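Local coordinates for protein type I polyketide synthase PikAII (Streptomyces venezuelae, PDB 3QP9) that probably epimerises the alpha-substituent of a beta-ketoacyl polyketide intermediate without reducing it, as a C2-type ketoreductase domain of a modular polyketide synthase, at residues V491-A503 and L508-D520. Sequence-based numbering, arbitrary orientation.
Sequences VDWSSFAPGFTTA and LLADLPEARRALD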
loop_
_atom_site.group_PDB
_atom_site.type_symbol
_atom_site.label_atom_id
_atom_site.label_comp_id
_atom_site.label_asym_id
_atom_site.label_seq_id
_atom_site.Cartn_x
_atom_site.Cartn_y
_atom_site.Cartn_z
ATOM N N VAL A 491 8.290 0.658 17.763
ATOM C CA VAL A 491 7.010 0.202 18.248
ATOM C C VAL A 491 7.224 -0.490 19.620
ATOM O O VAL A 491 8.098 -1.363 19.754
ATOM C CB VAL A 491 6.359 -0.813 17.250
ATOM C CG1 VAL A 491 4.873 -1.015 17.654
ATOM C CG2 VAL A 491 6.408 -0.328 15.783
ATOM N N ASP A 492 6.513 -0.033 20.653
ATOM C CA ASP A 492 6.339 -0.808 21.888
ATOM C C ASP A 492 5.115 -1.706 21.648
ATOM O O ASP A 492 3.986 -1.275 21.812
ATOM C CB ASP A 492 6.098 0.140 23.086
ATOM C CG ASP A 492 5.714 -0.589 24.377
ATOM O OD1 ASP A 492 5.790 -1.845 24.538
ATOM O OD2 ASP A 492 5.266 0.141 25.270
ATOM N N TRP A 493 5.379 -2.961 21.291
ATOM C CA TRP A 493 4.333 -3.930 20.985
ATOM C C TRP A 493 3.381 -4.243 22.147
ATOM O O TRP A 493 2.249 -4.587 21.917
ATOM C CB TRP A 493 4.978 -5.232 20.400
ATOM C CG TRP A 493 5.678 -4.927 19.095
ATOM C CD1 TRP A 493 7.015 -4.848 18.856
ATOM C CD2 TRP A 493 5.031 -4.589 17.866
ATOM N NE1 TRP A 493 7.252 -4.535 17.551
ATOM C CE2 TRP A 493 6.050 -4.359 16.912
ATOM C CE3 TRP A 493 3.672 -4.528 17.460
ATOM C CZ2 TRP A 493 5.768 -3.997 15.579
ATOM C CZ3 TRP A 493 3.388 -4.174 16.108
ATOM C CH2 TRP A 493 4.425 -3.949 15.198
ATOM N N SER A 494 3.870 -4.121 23.392
ATOM C CA SER A 494 3.032 -4.348 24.553
ATOM C C SER A 494 1.853 -3.302 24.602
ATOM O O SER A 494 0.784 -3.605 25.160
ATOM C CB SER A 494 3.909 -4.419 25.823
ATOM O OG SER A 494 4.425 -3.135 26.205
ATOM N N SER A 495 2.024 -2.118 23.979
ATOM C CA SER A 495 0.935 -1.124 23.865
ATOM C C SER A 495 0.261 -1.228 22.535
ATOM O O SER A 495 -0.950 -1.148 22.443
ATOM C CB SER A 495 1.426 0.301 24.053
ATOM O OG SER A 495 1.951 0.385 25.372
ATOM N N PHE A 496 1.055 -1.473 21.494
ATOM C CA PHE A 496 0.486 -1.501 20.169
ATOM C C PHE A 496 -0.462 -2.659 19.879
ATOM O O PHE A 496 -1.503 -2.445 19.293
ATOM C CB PHE A 496 1.592 -1.417 19.100
ATOM C CG PHE A 496 1.044 -1.227 17.673
ATOM C CD1 PHE A 496 1.011 0.028 17.077
ATOM C CD2 PHE A 496 0.558 -2.351 16.951
ATOM C CE1 PHE A 496 0.464 0.156 15.767
ATOM C CE2 PHE A 496 0.009 -2.268 15.674
ATOM C CZ PHE A 496 -0.015 -1.010 15.037
ATOM N N ALA A 497 -0.036 -3.891 20.159
ATOM C CA ALA A 497 -0.814 -5.073 19.800
ATOM C C ALA A 497 -2.181 -5.097 20.510
ATOM O O ALA A 497 -3.166 -5.364 19.853
ATOM C CB ALA A 497 -0.005 -6.380 20.058
ATOM N N PRO A 498 -2.262 -4.759 21.814
ATOM C CA PRO A 498 -3.670 -4.665 22.363
ATOM C C PRO A 498 -4.479 -3.522 21.699
ATOM O O PRO A 498 -5.667 -3.742 21.361
ATOM C CB PRO A 498 -3.496 -4.497 23.900
ATOM C CG PRO A 498 -2.047 -5.090 24.181
ATOM C CD PRO A 498 -1.250 -4.690 22.866
ATOM N N GLY A 499 -3.849 -2.351 21.493
ATOM C CA GLY A 499 -4.563 -1.197 20.887
ATOM C C GLY A 499 -5.032 -1.522 19.450
ATOM O O GLY A 499 -6.129 -1.136 19.043
ATOM N N PHE A 500 -4.209 -2.259 18.706
ATOM C CA PHE A 500 -4.537 -2.658 17.314
ATOM C C PHE A 500 -5.694 -3.693 17.250
ATOM O O PHE A 500 -6.362 -3.826 16.256
ATOM C CB PHE A 500 -3.261 -3.258 16.664
ATOM C CG PHE A 500 -3.380 -3.496 15.153
ATOM C CD1 PHE A 500 -3.536 -2.427 14.279
ATOM C CD2 PHE A 500 -3.303 -4.771 14.633
ATOM C CE1 PHE A 500 -3.651 -2.639 12.905
ATOM C CE2 PHE A 500 -3.390 -4.985 13.239
ATOM C CZ PHE A 500 -3.592 -3.909 12.397
ATOM N N THR A 501 -5.821 -4.529 18.263
ATOM C CA THR A 501 -6.818 -5.616 18.182
ATOM C C THR A 501 -8.029 -5.381 19.053
ATOM O O THR A 501 -8.861 -6.289 19.178
ATOM C CB THR A 501 -6.251 -7.002 18.516
ATOM O OG1 THR A 501 -5.643 -6.993 19.824
ATOM C CG2 THR A 501 -5.195 -7.458 17.427
ATOM N N THR A 502 -8.133 -4.166 19.595
ATOM C CA THR A 502 -9.218 -3.845 20.538
ATOM C C THR A 502 -10.580 -3.973 19.843
ATOM O O THR A 502 -11.499 -4.526 20.427
ATOM C CB THR A 502 -9.002 -2.495 21.341
ATOM O OG1 THR A 502 -7.834 -2.607 22.185
ATOM C CG2 THR A 502 -10.177 -2.180 22.289
ATOM N N ALA A 503 -10.699 -3.504 18.609
ATOM C CA ALA A 503 -11.964 -3.609 17.872
ATOM C C ALA A 503 -12.070 -4.800 16.931
ATOM O O ALA A 503 -13.152 -5.356 16.711
ATOM C CB ALA A 503 -12.219 -2.323 17.089
ATOM N N LEU A 508 -2.305 -10.781 11.939
ATOM C CA LEU A 508 -1.134 -10.146 11.338
ATOM C C LEU A 508 0.109 -10.145 12.250
ATOM O O LEU A 508 1.256 -10.250 11.795
ATOM C CB LEU A 508 -1.488 -8.678 10.929
ATOM C CG LEU A 508 -0.380 -8.036 10.106
ATOM C CD1 LEU A 508 -0.030 -8.678 8.643
ATOM C CD2 LEU A 508 -0.438 -6.519 10.066
ATOM N N LEU A 509 -0.102 -10.023 13.551
ATOM C CA LEU A 509 1.032 -9.967 14.485
ATOM C C LEU A 509 1.252 -11.326 15.209
ATOM O O LEU A 509 1.945 -11.363 16.202
ATOM C CB LEU A 509 0.652 -8.893 15.575
ATOM C CG LEU A 509 0.257 -7.553 15.023
ATOM C CD1 LEU A 509 -0.052 -6.524 16.136
ATOM C CD2 LEU A 509 1.472 -7.055 14.086
ATOM N N ALA A 510 0.699 -12.426 14.705
ATOM C CA ALA A 510 0.731 -13.731 15.390
ATOM C C ALA A 510 2.129 -14.268 15.495
ATOM O O ALA A 510 2.414 -15.051 16.385
ATOM C CB ALA A 510 -0.194 -14.754 14.647
ATOM N N ASP A 511 2.980 -13.851 14.571
ATOM C CA ASP A 511 4.305 -14.450 14.465
ATOM C C ASP A 511 5.417 -13.410 14.868
ATOM O O ASP A 511 6.578 -13.458 14.476
ATOM C CB ASP A 511 4.486 -15.078 13.058
ATOM C CG ASP A 511 3.494 -16.297 12.765
ATOM O OD1 ASP A 511 2.723 -16.810 13.615
ATOM O OD2 ASP A 511 3.504 -16.717 11.604
ATOM N N LEU A 512 5.030 -12.416 15.636
ATOM C CA LEU A 512 5.964 -11.455 16.122
ATOM C C LEU A 512 5.966 -11.507 17.661
ATOM O O LEU A 512 5.050 -10.993 18.302
ATOM C CB LEU A 512 5.536 -10.062 15.615
ATOM C CG LEU A 512 6.382 -8.830 15.924
ATOM C CD1 LEU A 512 7.716 -9.194 15.401
ATOM C CD2 LEU A 512 5.832 -7.623 15.108
ATOM N N PRO A 513 6.984 -12.155 18.272
ATOM C CA PRO A 513 6.964 -12.413 19.753
ATOM C C PRO A 513 6.473 -11.319 20.723
ATOM O O PRO A 513 5.590 -11.598 21.521
ATOM C CB PRO A 513 8.395 -12.819 20.063
ATOM C CG PRO A 513 8.776 -13.606 18.774
ATOM C CD PRO A 513 8.126 -12.824 17.594
ATOM N N GLU A 514 7.029 -10.106 20.656
ATOM C CA GLU A 514 6.631 -9.043 21.589
ATOM C C GLU A 514 5.150 -8.697 21.388
ATOM O O GLU A 514 4.461 -8.228 22.307
ATOM C CB GLU A 514 7.492 -7.795 21.383
ATOM C CG GLU A 514 9.015 -7.944 21.470
ATOM C CD GLU A 514 9.783 -8.776 20.382
ATOM O OE1 GLU A 514 10.928 -9.154 20.747
ATOM O OE2 GLU A 514 9.371 -9.044 19.202
ATOM N N ALA A 515 4.634 -8.871 20.165
ATOM C CA ALA A 515 3.240 -8.545 19.981
ATOM C C ALA A 515 2.341 -9.703 20.386
ATOM O O ALA A 515 1.386 -9.516 21.142
ATOM C CB ALA A 515 2.979 -8.112 18.494
ATOM N N ARG A 516 2.678 -10.928 19.961
ATOM C CA ARG A 516 1.840 -12.120 20.273
ATOM C C ARG A 516 1.781 -12.347 21.792
ATOM O O ARG A 516 0.736 -12.740 22.332
ATOM C CB ARG A 516 2.422 -13.376 19.566
ATOM C CG ARG A 516 1.723 -14.627 19.905
ATOM C CD ARG A 516 0.203 -14.649 19.523
ATOM N NE ARG A 516 -0.502 -15.924 19.852
ATOM C CZ ARG A 516 -0.933 -16.215 21.099
ATOM N NH1 ARG A 516 -0.722 -15.341 22.115
ATOM N NH2 ARG A 516 -1.556 -17.359 21.350
ATOM N N ARG A 517 2.851 -12.014 22.495
ATOM C CA ARG A 517 2.815 -12.281 23.963
ATOM C C ARG A 517 1.894 -11.297 24.694
ATOM O O ARG A 517 1.538 -11.493 25.876
ATOM C CB ARG A 517 4.221 -12.255 24.549
ATOM C CG ARG A 517 4.990 -13.532 24.123
ATOM C CD ARG A 517 6.449 -13.307 24.230
ATOM N NE ARG A 517 7.247 -14.326 23.476
ATOM C CZ ARG A 517 8.550 -14.251 23.430
ATOM N NH1 ARG A 517 9.163 -13.209 24.065
ATOM N NH2 ARG A 517 9.247 -15.172 22.779
ATOM N N ALA A 518 1.551 -10.209 24.002
ATOM C CA ALA A 518 0.613 -9.184 24.552
ATOM C C ALA A 518 -0.811 -9.498 24.155
ATOM O O ALA A 518 -1.797 -8.764 24.496
ATOM C CB ALA A 518 1.006 -7.817 24.036
ATOM N N LEU A 519 -0.943 -10.596 23.445
ATOM C CA LEU A 519 -2.255 -11.074 22.986
ATOM C C LEU A 519 -2.703 -12.472 23.544
ATOM O O LEU A 519 -1.886 -13.250 24.150
ATOM C CB LEU A 519 -2.329 -11.012 21.425
ATOM C CG LEU A 519 -2.014 -9.660 20.723
ATOM C CD1 LEU A 519 -1.883 -9.776 19.207
ATOM C CD2 LEU A 519 -3.053 -8.582 21.019
ATOM N N ASP A 520 -4.000 -12.753 23.339
ATOM C CA ASP A 520 -4.704 -14.021 23.635
ATOM C C ASP A 520 -5.359 -14.551 22.309
ATOM O O ASP A 520 -5.701 -13.765 21.410
ATOM C CB ASP A 520 -5.912 -13.724 24.558
ATOM C CG ASP A 520 -5.688 -14.075 26.054
ATOM O OD1 ASP A 520 -4.720 -14.822 26.375
ATOM O OD2 ASP A 520 -6.531 -13.585 26.898
#
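Trp-493 and Ala-515 bring the two backbones nearest, their CA atoms 4.8 Å apart, where the first turn of helix 493-501 meets the short helix 513-516; past this point the chains diverge, to 6.6 Å between the CA atoms of Pro-498 and Leu-519. No hydrogen bond crosses the contact, which is held by apolar packing. Trp-493 contributes the largest share: CD2 of Leu-512 sits over one indole face, 3.8 Å from the centroid of the six-membered ring of Trp-493, in a CH-pi contact, while CG1 of Val-491 covers the opposite face. Ala-515 CB touches the indole obliquely and also meets Ala-497 CB at 3.8 Å. The indole NE1 is hydrogen-bonded to Tyr-30, and Glu-514, whose CB packs on Trp-493, turns its carboxylate to a salt bridge with Arg-235. The two segments belong to the C-terminal part of this Rossmann-type ketoreductase domain and pack on strands 29-36 and 227-235. CD1 of Leu-509 lies 3.9 Å from Ala-497 CB, touches Phe-500 at CD2 and approaches the edge of the Phe-496 ring. At the far end Leu-519 CD2 lies against both Ala-497 O, at 3.4 Å, and Thr-501 OG1, whose side chain it meets tip to tip. With chi1 at 56°, the Thr-501 hydroxyl lies between its own backbone N and carbonyl carbon and turns back to donate to Ala-497 O (3.0 Å from OG1); the backbone N of Thr-501 reaches the same oxygen from the other face. Ala-518 CB rests against Pro-498 CD, 4.0 Å away, where the helix kinks.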